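Local coordinates for putative lipoprotein (Bacteroides fragilis, PDB 3QNK), which is an uncharacterised SusD-like lipoprotein that, as in its outer-membrane relatives, probably takes part in capturing glycans at the cell surface, at residues B[59-64]-B[452-457]; B[169-172]-B[177-180]. All blocks are in the same frame, centred on the assembly; numbering follows the deposited sequence.

Interaction 1: residues B[59-64]-B[452-457]; sequences FKFNYD and QRFYDV
Over one face of the Phe-61 ring lies CE2 of Phe-454, 3.6 Å above the plane and offset toward the outer end of that ring. At the edge of Phe-61, in its plane, lies OD1 of the adjoining Asn-62, while CD1 of Tyr-455 sits at the edge of Phe-454. The pair is buried within the SusD-like fold, an alpha-alpha superhelix, where a short 3-10 turn, 60-62, in the loop after helix 55-58 faces the first turn of helix 453-460. The two backbones stay well apart, with the CA atoms of Phe-61 and Phe-454 at 11.2 Å, and the side chains bridge the gap from opposite directions. Each reaches in because its CG is trans to the backbone N (chi1 173° for Phe-61, 172° for Phe-454). The planes meet at 50° and the centroids are 5.1 Å apart, an oblique aromatic pair. Contact is wholly apolar, with both rings buried. The adjoining residues make the polar bonds: Asn-62 bonds through its side chain to Gln-467 and to the backbone of Asn-41, and Arg-453 forms a salt bridge with Asp-44. On the helix side a third ring follows, since CD1 of Phe-454 lies 3.6 Å above one face of Tyr-455. Across the gap, CZ of Phe-61 comes within 3.6 Å of CE2 of Phe-454.

Interaction 2: residues B[169-172]-B[177-180]; sequences ASYG and GRAT
The loop doubles back on itself so that Ala-169 and Thr-180 come to 5.2 Å between their CA atoms, and it widens to 7.8 Å between those of Tyr-171 and Arg-178. The side chain of Tyr-171 reaches across there. Its CG is trans to its own carbonyl carbon (chi1 -70°), which swings the ring across toward the returning limb, 177-180, and the phenol ends on the backbone: OH donates to O of Ala-179 at 2.7 Å. The C=O...O angle is 155°, and the donor stands 23° out of the carbonyl plane. Over one face of the same ring lies CB of Arg-178, 3.8 Å from the centroid, making a CH-pi contact; CD follows, 3.7 Å from CE1 of Tyr-171. The arginine chain then runs on, extended, carrying its guanidinium away to a long, weak ion pair with Glu-110 of helix 101-126. At the ring edge, CG2 of Thr-180 approaches CE2 of Tyr-171 at 3.7 Å, and it also rests 3.4 Å from O of Ala-169. With the methyl turned to the loop, OG1 of Thr-180 accepts a bond from N of Ala-183 and also bonds with the hydroxyl of Tyr-213. Such a loop, joining helix 149-166 to helix 181-194 at the surface of the alpha-alpha superhelix, ends in a threonine N-cap.

In the fold
Interactions 1 and 2 lie on opposite sides of the chain's centre, their own centres 34 Å apart and their nearest atoms about 16 Å apart, so they do not touch. In sequence, both segments of interaction 2 fall between the two segments of interaction 1. The first is long-range and buried, joining the N-terminal family region to the later SusD region; the second is local and at the surface, and lies within the loop between two successive helices. Helix 181-194 connects their surroundings: Thr-180 caps its start, and Arg-190 and Tyr-194 farther along pack against Gln-452, two residues before Phe-454, and Tyr-194 also touches Tyr-455. Helix 101-126 likewise touches Tyr-171 of one contact and Tyr-455 beside the other.

Interaction 1: residues B[59-64]-B[452-457]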
ATOM      1  N   PHE B  59      -4.343  -4.299 -17.444  1.00 45.06           N
ATOM      2  CA  PHE B  59      -4.463  -5.493 -18.291  1.00 43.53           C
ATOM      3  C   PHE B  59      -3.290  -5.804 -19.197  1.00 48.27           C
ATOM      4  O   PHE B  59      -3.478  -6.565 -20.154  1.00 48.11           O
ATOM      5  CB  PHE B  59      -5.765  -5.447 -19.099  1.00 43.88           C
ATOM      6  CG  PHE B  59      -6.977  -5.258 -18.202  1.00 44.72           C
ATOM      7  CD1 PHE B  59      -7.262  -6.163 -17.182  1.00 46.17           C
ATOM      8  CD2 PHE B  59      -7.810  -4.154 -18.354  1.00 46.28           C
ATOM      9  CE1 PHE B  59      -8.363  -5.966 -16.345  1.00 47.26           C
ATOM     10  CE2 PHE B  59      -8.901  -3.954 -17.510  1.00 48.16           C
ATOM     11  CZ  PHE B  59      -9.155  -4.845 -16.501  1.00 46.05           C
ATOM     12  N   LYS B  60      -2.061  -5.367 -18.823  1.00 43.90           N
ATOM     13  CA  LYS B  60      -0.876  -5.660 -19.618  1.00 43.77           C
ATOM     14  C   LYS B  60      -0.627  -7.182 -19.782  1.00 45.98           C
ATOM     15  O   LYS B  60      -0.082  -7.591 -20.826  1.00 46.69           O
ATOM     16  CB  LYS B  60       0.357  -4.960 -19.059  1.00 47.71           C
ATOM     17  CG  LYS B  60       0.602  -3.626 -19.732  1.00 55.81           C
ATOM     18  CD  LYS B  60       1.730  -2.892 -19.075  1.00 58.65           C
ATOM     19  CE  LYS B  60       1.883  -1.546 -19.700  1.00 70.26           C
ATOM     20  NZ  LYS B  60       2.969  -0.790 -19.041  1.00 86.98           N
ATOM     21  N   PHE B  61      -1.094  -8.016 -18.814  1.00 38.38           N
ATOM     22  CA  PHE B  61      -0.937  -9.488 -18.875  1.00 36.97           C
ATOM     23  C   PHE B  61      -1.542 -10.037 -20.154  1.00 45.09           C
ATOM     24  O   PHE B  61      -0.949 -10.868 -20.843  1.00 46.77           O
ATOM     25  CB  PHE B  61      -1.604 -10.169 -17.646  1.00 36.96           C
ATOM     26  CG  PHE B  61      -1.674 -11.683 -17.664  1.00 37.02           C
ATOM     27  CD1 PHE B  61      -2.751 -12.344 -18.262  1.00 39.40           C
ATOM     28  CD2 PHE B  61      -0.681 -12.452 -17.060  1.00 36.63           C
ATOM     29  CE1 PHE B  61      -2.798 -13.751 -18.314  1.00 37.60           C
ATOM     30  CE2 PHE B  61      -0.753 -13.859 -17.083  1.00 37.63           C
ATOM     31  CZ  PHE B  61      -1.785 -14.493 -17.752  1.00 34.28           C
ATOM     32  N   ASN B  62      -2.743  -9.577 -20.456  1.00 43.38           N
ATOM     33  CA  ASN B  62      -3.521 -10.026 -21.597  1.00 43.52           C
ATOM     34  C   ASN B  62      -2.794  -9.869 -22.949  1.00 45.33           C
ATOM     35  O   ASN B  62      -3.178 -10.514 -23.913  1.00 45.51           O
ATOM     36  CB  ASN B  62      -4.840  -9.279 -21.618  1.00 45.62           C
ATOM     37  CG  ASN B  62      -5.795  -9.727 -20.541  1.00 52.73           C
ATOM     38  OD1 ASN B  62      -5.807 -10.873 -20.129  1.00 46.75           O
ATOM     39  ND2 ASN B  62      -6.670  -8.848 -20.112  1.00 48.68           N
ATOM     40  N   TYR B  63      -1.737  -9.066 -23.007  1.00 40.34           N
ATOM     41  CA  TYR B  63      -0.982  -8.837 -24.243  1.00 39.31           C
ATOM     42  C   TYR B  63       0.517  -9.157 -24.034  1.00 44.36           C
ATOM     43  O   TYR B  63       1.326  -8.754 -24.844  1.00 45.80           O
ATOM     44  CB  TYR B  63      -1.183  -7.381 -24.734  1.00 38.52           C
ATOM     45  CG  TYR B  63      -2.608  -6.883 -24.598  1.00 37.93           C
ATOM     46  CD1 TYR B  63      -3.596  -7.265 -25.513  1.00 38.87           C
ATOM     47  CD2 TYR B  63      -3.005  -6.137 -23.483  1.00 37.74           C
ATOM     48  CE1 TYR B  63      -4.931  -6.848 -25.361  1.00 35.56           C
ATOM     49  CE2 TYR B  63      -4.345  -5.752 -23.303  1.00 37.31           C
ATOM     50  CZ  TYR B  63      -5.291  -6.086 -24.258  1.00 39.05           C
ATOM     51  OH  TYR B  63      -6.572  -5.660 -24.083  1.00 46.26           O
ATOM     52  N   ASP B  64       0.869  -9.906 -22.972  1.00 41.56           N
ATOM     53  CA  ASP B  64       2.230 -10.289 -22.589  1.00 42.36           C
ATOM     54  C   ASP B  64       3.105  -9.010 -22.530  1.00 46.79           C
ATOM     55  O   ASP B  64       4.163  -8.929 -23.156  1.00 45.12           O
ATOM     56  CB  ASP B  64       2.821 -11.377 -23.527  1.00 44.75           C
ATOM     57  CG  ASP B  64       4.212 -11.863 -23.122  1.00 57.44           C
ATOM     58  OD1 ASP B  64       4.474 -11.967 -21.898  1.00 60.42           O
ATOM     59  OD2 ASP B  64       5.046 -12.115 -24.028  1.00 55.90           O
ATOM     60  N   GLN B 452     -11.061 -18.384  -9.992  1.00 51.08           N
ATOM     61  CA  GLN B 452     -10.322 -19.644 -10.154  1.00 49.82           C
ATOM     62  C   GLN B 452      -9.791 -19.871 -11.556  1.00 51.32           C
ATOM     63  O   GLN B 452      -8.742 -20.468 -11.706  1.00 50.89           O
ATOM     64  CB  GLN B 452     -11.214 -20.833  -9.774  1.00 51.96           C
ATOM     65  CG  GLN B 452     -11.367 -21.078  -8.284  1.00 54.31           C
ATOM     66  CD  GLN B 452     -11.298 -22.539  -7.961  1.00 80.32           C
ATOM     67  OE1 GLN B 452     -10.397 -23.297  -8.410  1.00 80.75           O
ATOM     68  NE2 GLN B 452     -12.191 -22.927  -7.084  1.00 64.90           N
ATOM     69  N   ARG B 453     -10.509 -19.408 -12.584  1.00 48.65           N
ATOM     70  CA  ARG B 453     -10.178 -19.629 -13.985  1.00 47.21           C
ATOM     71  C   ARG B 453      -8.732 -19.306 -14.316  1.00 53.87           C
ATOM     72  O   ARG B 453      -8.075 -20.064 -15.041  1.00 57.22           O
ATOM     73  CB  ARG B 453     -11.116 -18.817 -14.896  1.00 45.77           C
ATOM     74  CG  ARG B 453     -10.955 -19.088 -16.394  1.00 47.30           C
ATOM     75  CD  ARG B 453     -11.078 -20.558 -16.680  1.00 43.55           C
ATOM     76  NE  ARG B 453     -10.931 -20.824 -18.095  1.00 36.30           N
ATOM     77  CZ  ARG B 453     -11.046 -22.024 -18.630  1.00 50.19           C
ATOM     78  NH1 ARG B 453     -11.291 -23.081 -17.863  1.00 47.99           N
ATOM     79  NH2 ARG B 453     -10.935 -22.181 -19.937  1.00 36.40           N
ATOM     80  N   PHE B 454      -8.236 -18.195 -13.804  1.00 46.55           N
ATOM     81  CA  PHE B 454      -6.899 -17.745 -14.112  1.00 43.19           C
ATOM     82  C   PHE B 454      -5.880 -18.790 -13.619  1.00 49.88           C
ATOM     83  O   PHE B 454      -4.932 -19.100 -14.328  1.00 52.01           O
ATOM     84  CB  PHE B 454      -6.699 -16.353 -13.474  1.00 43.74           C
ATOM     85  CG  PHE B 454      -5.296 -15.825 -13.550  1.00 42.80           C
ATOM     86  CD1 PHE B 454      -4.300 -16.320 -12.700  1.00 43.43           C
ATOM     87  CD2 PHE B 454      -4.953 -14.876 -14.493  1.00 41.76           C
ATOM     88  CE1 PHE B 454      -2.998 -15.875 -12.812  1.00 43.16           C
ATOM     89  CE2 PHE B 454      -3.632 -14.479 -14.651  1.00 43.82           C
ATOM     90  CZ  PHE B 454      -2.667 -14.975 -13.814  1.00 42.27           C
ATOM     91  N   TYR B 455      -6.084 -19.346 -12.418  1.00 45.38           N
ATOM     92  CA  TYR B 455      -5.195 -20.342 -11.819  1.00 43.64           C
ATOM     93  C   TYR B 455      -5.450 -21.725 -12.399  1.00 48.17           C
ATOM     94  O   TYR B 455      -4.529 -22.537 -12.435  1.00 49.29           O
ATOM     95  CB  TYR B 455      -5.334 -20.324 -10.297  1.00 43.21           C
ATOM     96  CG  TYR B 455      -5.105 -18.944  -9.719  1.00 42.42           C
ATOM     97  CD1 TYR B 455      -3.818 -18.398  -9.642  1.00 42.54           C
ATOM     98  CD2 TYR B 455      -6.172 -18.175  -9.265  1.00 44.11           C
ATOM     99  CE1 TYR B 455      -3.608 -17.106  -9.155  1.00 41.51           C
ATOM    100  CE2 TYR B 455      -5.976 -16.892  -8.757  1.00 45.90           C
ATOM    101  CZ  TYR B 455      -4.694 -16.360  -8.708  1.00 49.62           C
ATOM    102  OH  TYR B 455      -4.537 -15.113  -8.174  1.00 43.43           O
ATOM    103  N   ASP B 456      -6.657 -21.976 -12.919  1.00 44.38           N
ATOM    104  CA  ASP B 456      -6.941 -23.239 -13.590  1.00 44.59           C
ATOM    105  C   ASP B 456      -6.172 -23.291 -14.945  1.00 48.23           C
ATOM    106  O   ASP B 456      -5.464 -24.260 -15.214  1.00 47.84           O
ATOM    107  CB  ASP B 456      -8.442 -23.407 -13.780  1.00 46.66           C
ATOM    108  CG  ASP B 456      -9.207 -23.790 -12.510  1.00 55.81           C
ATOM    109  OD1 ASP B 456      -8.557 -24.236 -11.519  1.00 57.40           O
ATOM    110  OD2 ASP B 456     -10.454 -23.677 -12.514  1.00 59.31           O
ATOM    111  N   VAL B 457      -6.205 -22.192 -15.711  1.00 42.90           N
ATOM    112  CA  VAL B 457      -5.492 -22.050 -16.980  1.00 42.16           C
ATOM    113  C   VAL B 457      -3.971 -22.233 -16.749  1.00 48.32           C
ATOM    114  O   VAL B 457      -3.294 -22.901 -17.535  1.00 48.48           O
ATOM    115  CB  VAL B 457      -5.834 -20.671 -17.628  1.00 44.01           C
ATOM    116  CG1 VAL B 457      -4.835 -20.272 -18.709  1.00 41.91           C
ATOM    117  CG2 VAL B 457      -7.257 -20.666 -18.193  1.00 43.79           C
TER

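Interaction 2: residues B[169-172]-B[177-180]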
ATOM      1  N   ALA B 169     -14.892 -28.529  14.236  1.00 70.56           N
ATOM      2  CA  ALA B 169     -15.663 -28.749  13.016  1.00 70.68           C
ATOM      3  C   ALA B 169     -16.771 -27.700  12.889  1.00 77.31           C
ATOM      4  O   ALA B 169     -17.164 -27.342  11.771  1.00 75.86           O
ATOM      5  CB  ALA B 169     -16.258 -30.149  13.008  1.00 72.04           C
ATOM      6  N   SER B 170     -17.241 -27.190  14.030  1.00 77.80           N
ATOM      7  CA  SER B 170     -18.317 -26.212  14.102  1.00 78.96           C
ATOM      8  C   SER B 170     -18.129 -25.246  15.257  1.00 84.44           C
ATOM      9  O   SER B 170     -17.393 -25.539  16.198  1.00 84.29           O
ATOM     10  CB  SER B 170     -19.653 -26.933  14.251  1.00 85.51           C
ATOM     11  OG  SER B 170     -20.735 -26.041  14.038  1.00101.87           O
ATOM     12  N   TYR B 171     -18.826 -24.103  15.187  1.00 83.37           N
ATOM     13  CA  TYR B 171     -18.852 -23.072  16.229  1.00 86.38           C
ATOM     14  C   TYR B 171     -20.287 -22.804  16.724  1.00100.07           C
ATOM     15  O   TYR B 171     -21.261 -23.190  16.056  1.00100.15           O
ATOM     16  CB  TYR B 171     -18.263 -21.754  15.700  1.00 85.18           C
ATOM     17  CG  TYR B 171     -16.775 -21.793  15.468  1.00 83.28           C
ATOM     18  CD1 TYR B 171     -15.884 -21.516  16.500  1.00 85.74           C
ATOM     19  CD2 TYR B 171     -16.252 -22.099  14.214  1.00 80.75           C
ATOM     20  CE1 TYR B 171     -14.507 -21.551  16.291  1.00 85.52           C
ATOM     21  CE2 TYR B 171     -14.879 -22.163  14.000  1.00 80.15           C
ATOM     22  CZ  TYR B 171     -14.008 -21.877  15.036  1.00 85.15           C
ATOM     23  OH  TYR B 171     -12.653 -21.924  14.824  1.00 76.97           O
ATOM     24  N   GLY B 172     -20.383 -22.089  17.859  1.00102.60           N
ATOM     25  CA  GLY B 172     -21.632 -21.600  18.431  1.00105.14           C
ATOM     26  C   GLY B 172     -22.162 -20.469  17.560  1.00111.73           C
ATOM     27  O   GLY B 172     -21.515 -20.088  16.568  1.00109.12           O
ATOM     28  N   GLY B 177     -18.460 -17.917  11.458  1.00 80.71           N
ATOM     29  CA  GLY B 177     -17.683 -17.108  10.507  1.00 77.36           C
ATOM     30  C   GLY B 177     -16.178 -17.408  10.537  1.00 76.67           C
ATOM     31  O   GLY B 177     -15.452 -17.183   9.554  1.00 73.06           O
ATOM     32  N   ARG B 178     -15.708 -17.950  11.691  1.00 72.34           N
ATOM     33  CA  ARG B 178     -14.329 -18.360  11.966  1.00 70.37           C
ATOM     34  C   ARG B 178     -13.915 -19.548  11.044  1.00 71.70           C
ATOM     35  O   ARG B 178     -14.759 -20.143  10.368  1.00 72.16           O
ATOM     36  CB  ARG B 178     -14.192 -18.749  13.469  1.00 67.61           C
ATOM     37  CG  ARG B 178     -14.232 -17.590  14.494  1.00 79.64           C
ATOM     38  CD  ARG B 178     -13.662 -18.009  15.874  1.00 99.10           C
ATOM     39  NE  ARG B 178     -13.757 -16.982  16.931  1.00112.06           N
ATOM     40  CZ  ARG B 178     -12.888 -15.980  17.133  1.00128.79           C
ATOM     41  NH1 ARG B 178     -11.838 -15.823  16.331  1.00106.80           N
ATOM     42  NH2 ARG B 178     -13.082 -15.115  18.121  1.00119.43           N
ATOM     43  N   ALA B 179     -12.627 -19.891  11.022  1.00 64.89           N
ATOM     44  CA  ALA B 179     -12.129 -21.036  10.268  1.00 62.98           C
ATOM     45  C   ALA B 179     -12.476 -22.344  10.992  1.00 68.78           C
ATOM     46  O   ALA B 179     -12.266 -22.466  12.198  1.00 71.83           O
ATOM     47  CB  ALA B 179     -10.632 -20.918  10.103  1.00 62.89           C
ATOM     48  N   THR B 180     -12.995 -23.324  10.255  1.00 62.75           N
ATOM     49  CA  THR B 180     -13.354 -24.645  10.800  1.00 61.04           C
ATOM     50  C   THR B 180     -12.363 -25.701  10.356  1.00 62.92           C
ATOM     51  O   THR B 180     -11.496 -25.422   9.513  1.00 62.14           O
ATOM     52  CB  THR B 180     -14.760 -25.041  10.329  1.00 57.72           C
ATOM     53  OG1 THR B 180     -14.871 -24.906   8.887  1.00 59.81           O
ATOM     54  CG2 THR B 180     -15.850 -24.251  11.057  1.00 48.70           C
TER